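Local coordinates for protein methylaspartate ammonia-lyase (Citrobacter amalonaticus, PDB 1KKO) that catalyses the reversible, magnesium-dependent elimination of ammonia from L-threo-3-methylaspartate to give mesaconate, at residues 52-57 and 66-71; 130-135 and 336-341. One frame throughout, in Å; residues are numbered along the deposited sequence.

Interactions 1 and 2 are both buried, yet they work at different levels of the fold. Interaction 1 lies within the N-terminal domain and joins neighbouring strands of one hairpin, chiefly through backbone hydrogen bonds, with one serine-aspartate bond on the face where the second subunit approaches. Interaction 2 links that domain to the barrel: helix 128-146 meets the loop that leads into helix 339-351, and one side-chain-to-backbone bond is surrounded by close glycine and apolar contacts. The two adjoin, with centres about 10 Å apart. The thiol of Cys69 rests on Val130 and Gly133, so the helix that touches the barrel loop in interaction 2 also packs against the hairpin of interaction 1.

Interaction 1: residues 52-57 and 66-71; sequences CVSVQL and VGDCAA
Cys52 sets its CB close to the carbonyl oxygen of Cys69, at 3.1 Å. Val53 and Cys69 form an antiparallel hydrogen-bonded pair. Val53 N donates to Cys69 O, and Cys69 N returns a shorter bond to Val53 O, 2.8 Å. Their side chains share a face that packs on Phe84.

Ser54 sits opposite Asp68 in a non-hydrogen-bonded pair, and here the side chains supply the link that the backbones leave out. Ser54 OG, beside the backbone N and anti to the carbonyl carbon (chi1 -69°), donates to Asp68 OD1 across 2.7 Å. It meets the syn side of the carboxylate, somewhat out of plane. With OD2 bonded to Thr364, the carboxylate is gripped at both oxygens. Arg404 of the second subunit donates through NH1 to Ser54 OG and packs on Asp68. The two segments belong to the hairpin of strands 47-59 and 64-69, within the three-stranded antiparallel sheet of the N-terminal domain; strand 3-18 bonds to the far edge of 47-59.

Val55 returns to the hydrogen-bonded pattern with Gly67. Val55 N donates to Gly67 O, 2.7 Å away, and Gly67 N to Val55 O. On the Val53 face, the CG2 methyl of Val55 touches Cys69 SG at 3.8 Å. Gln56 crosses to Val66 on the Ser54 face, where Gln56 CG lies 4.2 Å from Val66 CG1; beyond that its NE2 hydrogen-bonds Arg404 O of the second subunit. Val66 itself also packs on Ile366 and Arg369 of helix 365-378, which covers this edge of the hairpin.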
ATOM      1  N   CYS A  52      -6.864 -10.117  -7.675  1.00 10.63           N
ATOM      2  CA  CYS A  52      -6.338  -9.643  -8.937  1.00 10.73           C
ATOM      3  C   CYS A  52      -5.653 -10.798  -9.648  1.00 10.29           C
ATOM      4  O   CYS A  52      -5.465 -11.873  -9.095  1.00 10.34           O
ATOM      5  CB  CYS A  52      -5.352  -8.494  -8.713  1.00 10.66           C
ATOM      6  SG  CYS A  52      -3.920  -8.959  -7.705  1.00 12.37           S
ATOM      7  N   VAL A  53      -5.295 -10.562 -10.901  1.00 10.24           N
ATOM      8  CA  VAL A  53      -4.444 -11.480 -11.638  1.00 10.63           C
ATOM      9  C   VAL A  53      -3.302 -10.668 -12.210  1.00 10.12           C
ATOM     10  O   VAL A  53      -3.519  -9.738 -12.990  1.00 10.59           O
ATOM     11  CB  VAL A  53      -5.167 -12.217 -12.774  1.00 11.15           C
ATOM     12  CG1 VAL A  53      -4.159 -13.017 -13.617  1.00 11.47           C
ATOM     13  CG2 VAL A  53      -6.248 -13.118 -12.216  1.00 12.07           C
ATOM     14  N   SER A  54      -2.078 -10.998 -11.811  1.00 10.08           N
ATOM     15  CA  SER A  54      -0.915 -10.331 -12.349  1.00 10.48           C
ATOM     16  C   SER A  54      -0.562 -10.931 -13.697  1.00 10.48           C
ATOM     17  O   SER A  54      -0.565 -12.143 -13.867  1.00 12.28           O
ATOM     18  CB  SER A  54       0.294 -10.474 -11.429  1.00 10.71           C
ATOM     19  OG  SER A  54       0.160  -9.744 -10.221  1.00 11.01           O
ATOM     20  N   VAL A  55      -0.260 -10.046 -14.631  1.00 10.29           N
ATOM     21  CA  VAL A  55       0.198 -10.399 -15.962  1.00 10.34           C
ATOM     22  C   VAL A  55       1.678 -10.056 -16.041  1.00 10.41           C
ATOM     23  O   VAL A  55       2.067  -8.941 -15.724  1.00 10.91           O
ATOM     24  CB  VAL A  55      -0.545  -9.553 -17.032  1.00 11.07           C
ATOM     25  CG1 VAL A  55      -0.130  -9.964 -18.436  1.00 11.54           C
ATOM     26  CG2 VAL A  55      -2.052  -9.692 -16.850  1.00 11.27           C
ATOM     27  N   GLN A  56       2.501 -11.029 -16.413  1.00 10.44           N
ATOM     28  CA  GLN A  56       3.915 -10.784 -16.625  1.00 10.53           C
ATOM     29  C   GLN A  56       4.242 -11.211 -18.041  1.00 11.05           C
ATOM     30  O   GLN A  56       3.891 -12.315 -18.459  1.00 11.45           O
ATOM     31  CB  GLN A  56       4.757 -11.577 -15.628  1.00 10.58           C
ATOM     32  CG  GLN A  56       4.552 -11.127 -14.197  1.00 10.71           C
ATOM     33  CD  GLN A  56       5.435 -11.882 -13.235  1.00 10.66           C
ATOM     34  OE1 GLN A  56       6.442 -11.342 -12.778  1.00 11.56           O
ATOM     35  NE2 GLN A  56       5.087 -13.131 -12.954  1.00 10.68           N
ATOM     36  N   LEU A  57       4.920 -10.328 -18.760  1.00 10.75           N
ATOM     37  CA  LEU A  57       5.306 -10.605 -20.134  1.00 11.21           C
ATOM     38  C   LEU A  57       6.817 -10.566 -20.203  1.00 11.46           C
ATOM     39  O   LEU A  57       7.426  -9.517 -20.050  1.00 11.92           O
ATOM     40  CB  LEU A  57       4.722  -9.553 -21.074  1.00 11.43           C
ATOM     41  CG  LEU A  57       3.216  -9.307 -20.970  1.00 11.64           C
ATOM     42  CD1 LEU A  57       2.801  -8.175 -21.883  1.00 11.76           C
ATOM     43  CD2 LEU A  57       2.402 -10.535 -21.301  1.00 12.18           C
ATOM     44  N   VAL A  66       4.901  -5.814 -16.576  1.00 10.22           N
ATOM     45  CA  VAL A  66       3.880  -6.180 -15.615  1.00 10.17           C
ATOM     46  C   VAL A  66       2.621  -5.329 -15.685  1.00  9.97           C
ATOM     47  O   VAL A  66       2.645  -4.145 -16.049  1.00 10.02           O
ATOM     48  CB  VAL A  66       4.435  -6.134 -14.157  1.00 10.24           C
ATOM     49  CG1 VAL A  66       5.624  -7.053 -14.011  1.00 11.26           C
ATOM     50  CG2 VAL A  66       4.828  -4.719 -13.742  1.00 11.68           C
ATOM     51  N   GLY A  67       1.516  -5.967 -15.336  1.00  9.83           N
ATOM     52  CA  GLY A  67       0.233  -5.301 -15.240  1.00 10.20           C
ATOM     53  C   GLY A  67      -0.664  -6.139 -14.361  1.00 10.46           C
ATOM     54  O   GLY A  67      -0.465  -7.342 -14.232  1.00 12.18           O
ATOM     55  N   ASP A  68      -1.684  -5.525 -13.767  1.00  9.80           N
ATOM     56  CA  ASP A  68      -2.615  -6.255 -12.917  1.00  9.92           C
ATOM     57  C   ASP A  68      -4.057  -6.097 -13.351  1.00  9.62           C
ATOM     58  O   ASP A  68      -4.569  -4.985 -13.486  1.00  9.80           O
ATOM     59  CB  ASP A  68      -2.517  -5.773 -11.470  1.00 10.55           C
ATOM     60  CG  ASP A  68      -1.373  -6.385 -10.705  1.00 11.82           C
ATOM     61  OD1 ASP A  68      -0.886  -7.453 -11.098  1.00 16.38           O
ATOM     62  OD2 ASP A  68      -0.927  -5.849  -9.684  1.00 10.96           O
ATOM     63  N   CYS A  69      -4.697  -7.237 -13.540  1.00  9.86           N
ATOM     64  CA  CYS A  69      -6.124  -7.289 -13.760  1.00 10.26           C
ATOM     65  C   CYS A  69      -6.784  -7.045 -12.412  1.00 10.67           C
ATOM     66  O   CYS A  69      -6.543  -7.802 -11.471  1.00 11.48           O
ATOM     67  CB  CYS A  69      -6.534  -8.658 -14.283  1.00 10.42           C
ATOM     68  SG  CYS A  69      -5.704  -9.156 -15.811  1.00 11.63           S
ATOM     69  N   ALA A  70      -7.634  -6.021 -12.327  1.00 10.58           N
ATOM     70  CA  ALA A  70      -8.276  -5.643 -11.074  1.00 11.03           C
ATOM     71  C   ALA A  70      -9.596  -4.976 -11.397  1.00 10.69           C
ATOM     72  O   ALA A  70      -9.764  -4.423 -12.490  1.00 11.63           O
ATOM     73  CB  ALA A  70      -7.394  -4.698 -10.277  1.00 12.32           C
ATOM     74  N   ALA A  71     -10.508  -5.012 -10.436  1.00 10.50           N
ATOM     75  CA  ALA A  71     -11.845  -4.477 -10.594  1.00 10.92           C
ATOM     76  C   ALA A  71     -12.227  -3.668  -9.364  1.00 10.56           C
ATOM     77  O   ALA A  71     -11.655  -3.843  -8.280  1.00 10.95           O
ATOM     78  CB  ALA A  71     -12.817  -5.588 -10.812  1.00 11.20           C
TER

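Interaction 2: residues 130-135 and 336-341; sequences VRYGLS and GGIHNI
Ser135 and Ile338 are joined by the one hydrogen bond between segments 130-135 and 336-341: Ile338 N donates to Ser135 OG over 2.9 Å, with an angle of 156° at the hydrogen. The hydroxyl is placed between the backbone N and the carbonyl carbon of its own residue (chi1 69°), where Ser135 OG also lies 2.9 Å from both Arg131 O and Tyr132 O. OG thus accepts from the loop while lying close to two carbonyls of the preceding helical turn. Ile338 then folds over the same serine. Its CG2 methyl approaches Ser135 OG to 3.5 Å and also reaches the CD1 side of the Tyr132 ring obliquely, and Ile338 CD1 passes near Ser135 O.

Gly336 fits between two other side chains of the helix. Its carbonyl oxygen lies 3.2 Å from Tyr132 CA in a CH...O contact, and stands at the edge of the tyrosine ring near its plane. Gly336 has a positive phi (76°), which favours glycine. Its lack of a CB, which would clash with Arg131 NH1, lets the guanidinium lie with one face over Gly336 CA, 4.0 Å from NH1. That guanidinium is held elsewhere by Leu126 O and a salt bridge to Asp117 of helix 110-118, which also accepts from Gly337 N.

Tyr132 OH bonds Glu363 and Thr332, and the Tyr132 side chain is about 8 Å from that of the proton acceptor Lys331, so the contact borders the active site. Helix 365-378 covers Tyr132, Ile338 and Ile341. The loop follows barrel strand 327-330, so the contact joins the N-terminal domain to the TIM barrel.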
ATOM      1  N   VAL A 130      -9.684  -7.625 -17.128  1.00 10.82           N
ATOM      2  CA  VAL A 130      -8.708  -8.309 -17.969  1.00 10.96           C
ATOM      3  C   VAL A 130      -8.110  -7.316 -18.971  1.00 10.90           C
ATOM      4  O   VAL A 130      -6.905  -7.254 -19.159  1.00 10.85           O
ATOM      5  CB  VAL A 130      -9.337  -9.509 -18.682  1.00 11.73           C
ATOM      6  CG1 VAL A 130      -8.360 -10.102 -19.714  1.00 12.31           C
ATOM      7  CG2 VAL A 130      -9.757 -10.537 -17.665  1.00 13.07           C
ATOM      8  N   ARG A 131      -8.958  -6.528 -19.617  1.00 10.98           N
ATOM      9  CA  ARG A 131      -8.464  -5.533 -20.537  1.00 11.47           C
ATOM     10  C   ARG A 131      -7.581  -4.524 -19.793  1.00 10.77           C
ATOM     11  O   ARG A 131      -6.561  -4.080 -20.306  1.00 10.97           O
ATOM     12  CB  ARG A 131      -9.633  -4.840 -21.210  1.00 12.07           C
ATOM     13  CG  ARG A 131     -10.397  -5.777 -22.127  1.00 14.38           C
ATOM     14  CD  ARG A 131     -11.518  -5.087 -22.823  1.00 17.75           C
ATOM     15  NE  ARG A 131     -12.806  -5.039 -22.165  1.00 19.90           N
ATOM     16  CZ  ARG A 131     -13.649  -3.997 -22.259  1.00 17.72           C
ATOM     17  NH1 ARG A 131     -13.311  -2.856 -22.883  1.00 16.64           N
ATOM     18  NH2 ARG A 131     -14.817  -4.087 -21.682  1.00 19.86           N
ATOM     19  N   TYR A 132      -7.971  -4.179 -18.567  1.00 10.58           N
ATOM     20  CA  TYR A 132      -7.190  -3.262 -17.747  1.00 10.26           C
ATOM     21  C   TYR A 132      -5.785  -3.825 -17.504  1.00  9.84           C
ATOM     22  O   TYR A 132      -4.786  -3.159 -17.773  1.00 10.36           O
ATOM     23  CB  TYR A 132      -7.918  -3.050 -16.427  1.00 10.40           C
ATOM     24  CG  TYR A 132      -7.441  -1.943 -15.525  1.00  9.25           C
ATOM     25  CD1 TYR A 132      -7.205  -0.665 -16.002  1.00  9.88           C
ATOM     26  CD2 TYR A 132      -7.285  -2.173 -14.152  1.00  9.60           C
ATOM     27  CE1 TYR A 132      -6.807   0.347 -15.148  1.00 10.38           C
ATOM     28  CE2 TYR A 132      -6.912  -1.161 -13.289  1.00  9.64           C
ATOM     29  CZ  TYR A 132      -6.674   0.110 -13.793  1.00  9.90           C
ATOM     30  OH  TYR A 132      -6.305   1.153 -12.973  1.00 10.91           O
ATOM     31  N   GLY A 133      -5.706  -5.054 -17.009  1.00  9.76           N
ATOM     32  CA  GLY A 133      -4.414  -5.647 -16.712  1.00  9.90           C
ATOM     33  C   GLY A 133      -3.558  -5.930 -17.933  1.00  9.96           C
ATOM     34  O   GLY A 133      -2.360  -5.685 -17.925  1.00  9.93           O
ATOM     35  N   LEU A 134      -4.159  -6.491 -18.976  1.00 10.52           N
ATOM     36  CA  LEU A 134      -3.412  -6.755 -20.193  1.00 10.54           C
ATOM     37  C   LEU A 134      -2.831  -5.477 -20.758  1.00 10.65           C
ATOM     38  O   LEU A 134      -1.675  -5.425 -21.155  1.00 10.43           O
ATOM     39  CB  LEU A 134      -4.289  -7.408 -21.256  1.00 10.92           C
ATOM     40  CG  LEU A 134      -4.773  -8.825 -20.985  1.00 11.50           C
ATOM     41  CD1 LEU A 134      -5.673  -9.264 -22.124  1.00 12.12           C
ATOM     42  CD2 LEU A 134      -3.613  -9.800 -20.826  1.00 12.56           C
ATOM     43  N   SER A 135      -3.640  -4.431 -20.800  1.00 10.54           N
ATOM     44  CA  SER A 135      -3.191  -3.180 -21.395  1.00 10.77           C
ATOM     45  C   SER A 135      -2.066  -2.530 -20.578  1.00 10.28           C
ATOM     46  O   SER A 135      -1.142  -1.933 -21.132  1.00 11.05           O
ATOM     47  CB  SER A 135      -4.365  -2.234 -21.593  1.00 11.23           C
ATOM     48  OG  SER A 135      -4.869  -1.775 -20.362  1.00 11.42           O
ATOM     49  N   GLY A 336     -11.669  -0.521 -19.090  1.00 11.19           N
ATOM     50  CA  GLY A 336     -11.027  -1.605 -19.826  1.00 11.17           C
ATOM     51  C   GLY A 336      -9.581  -1.242 -20.150  1.00 10.81           C
ATOM     52  O   GLY A 336      -8.801  -0.962 -19.259  1.00 11.07           O
ATOM     53  N   GLY A 337      -9.204  -1.260 -21.415  1.00 10.69           N
ATOM     54  CA  GLY A 337      -7.837  -0.948 -21.764  1.00 10.60           C
ATOM     55  C   GLY A 337      -7.489   0.478 -21.380  1.00 10.29           C
ATOM     56  O   GLY A 337      -8.283   1.410 -21.582  1.00 10.65           O
ATOM     57  N   ILE A 338      -6.266   0.682 -20.899  1.00 10.28           N
ATOM     58  CA  ILE A 338      -5.876   1.989 -20.381  1.00 10.45           C
ATOM     59  C   ILE A 338      -5.712   3.040 -21.469  1.00 10.66           C
ATOM     60  O   ILE A 338      -5.662   4.220 -21.176  1.00 10.66           O
ATOM     61  CB  ILE A 338      -4.614   1.879 -19.506  1.00 10.26           C
ATOM     62  CG1 ILE A 338      -3.413   1.382 -20.302  1.00 11.26           C
ATOM     63  CG2 ILE A 338      -4.893   1.003 -18.287  1.00 11.19           C
ATOM     64  CD1 ILE A 338      -2.114   1.406 -19.493  1.00 11.66           C
ATOM     65  N   HIS A 339      -5.609   2.617 -22.725  1.00 10.94           N
ATOM     66  CA  HIS A 339      -5.616   3.586 -23.819  1.00 11.15           C
ATOM     67  C   HIS A 339      -6.925   4.381 -23.778  1.00 10.83           C
ATOM     68  O   HIS A 339      -6.961   5.548 -24.169  1.00 11.81           O
ATOM     69  CB  HIS A 339      -5.447   2.918 -25.170  1.00 11.30           C
ATOM     70  CG  HIS A 339      -6.501   1.919 -25.497  1.00 12.03           C
ATOM     71  ND1 HIS A 339      -6.792   0.840 -24.691  1.00 12.60           N
ATOM     72  CD2 HIS A 339      -7.325   1.823 -26.568  1.00 13.09           C
ATOM     73  CE1 HIS A 339      -7.751   0.125 -25.248  1.00 13.63           C
ATOM     74  NE2 HIS A 339      -8.095   0.702 -26.387  1.00 14.15           N
ATOM     75  N   ASN A 340      -7.998   3.768 -23.285  1.00 11.08           N
ATOM     76  CA  ASN A 340      -9.281   4.447 -23.153  1.00 11.23           C
ATOM     77  C   ASN A 340      -9.198   5.560 -22.113  1.00 10.82           C
ATOM     78  O   ASN A 340      -9.914   6.553 -22.206  1.00 11.39           O
ATOM     79  CB  ASN A 340     -10.403   3.476 -22.789  1.00 11.41           C
ATOM     80  CG  ASN A 340     -10.681   2.458 -23.866  1.00 11.68           C
ATOM     81  OD1 ASN A 340     -10.821   1.253 -23.592  1.00 14.48           O
ATOM     82  ND2 ASN A 340     -10.767   2.918 -25.088  1.00 12.55           N
ATOM     83  N   ILE A 341      -8.366   5.396 -21.084  1.00 10.67           N
ATOM     84  CA  ILE A 341      -8.189   6.468 -20.111  1.00 10.80           C
ATOM     85  C   ILE A 341      -7.557   7.676 -20.795  1.00 10.78           C
ATOM     86  O   ILE A 341      -7.978   8.817 -20.570  1.00 11.08           O
ATOM     87  CB  ILE A 341      -7.276   6.064 -18.938  1.00 10.68           C
ATOM     88  CG1 ILE A 341      -7.782   4.836 -18.201  1.00 11.20           C
ATOM     89  CG2 ILE A 341      -7.124   7.231 -17.969  1.00 11.01           C
ATOM     90  CD1 ILE A 341      -6.702   4.227 -17.313  1.00 12.16           C
TER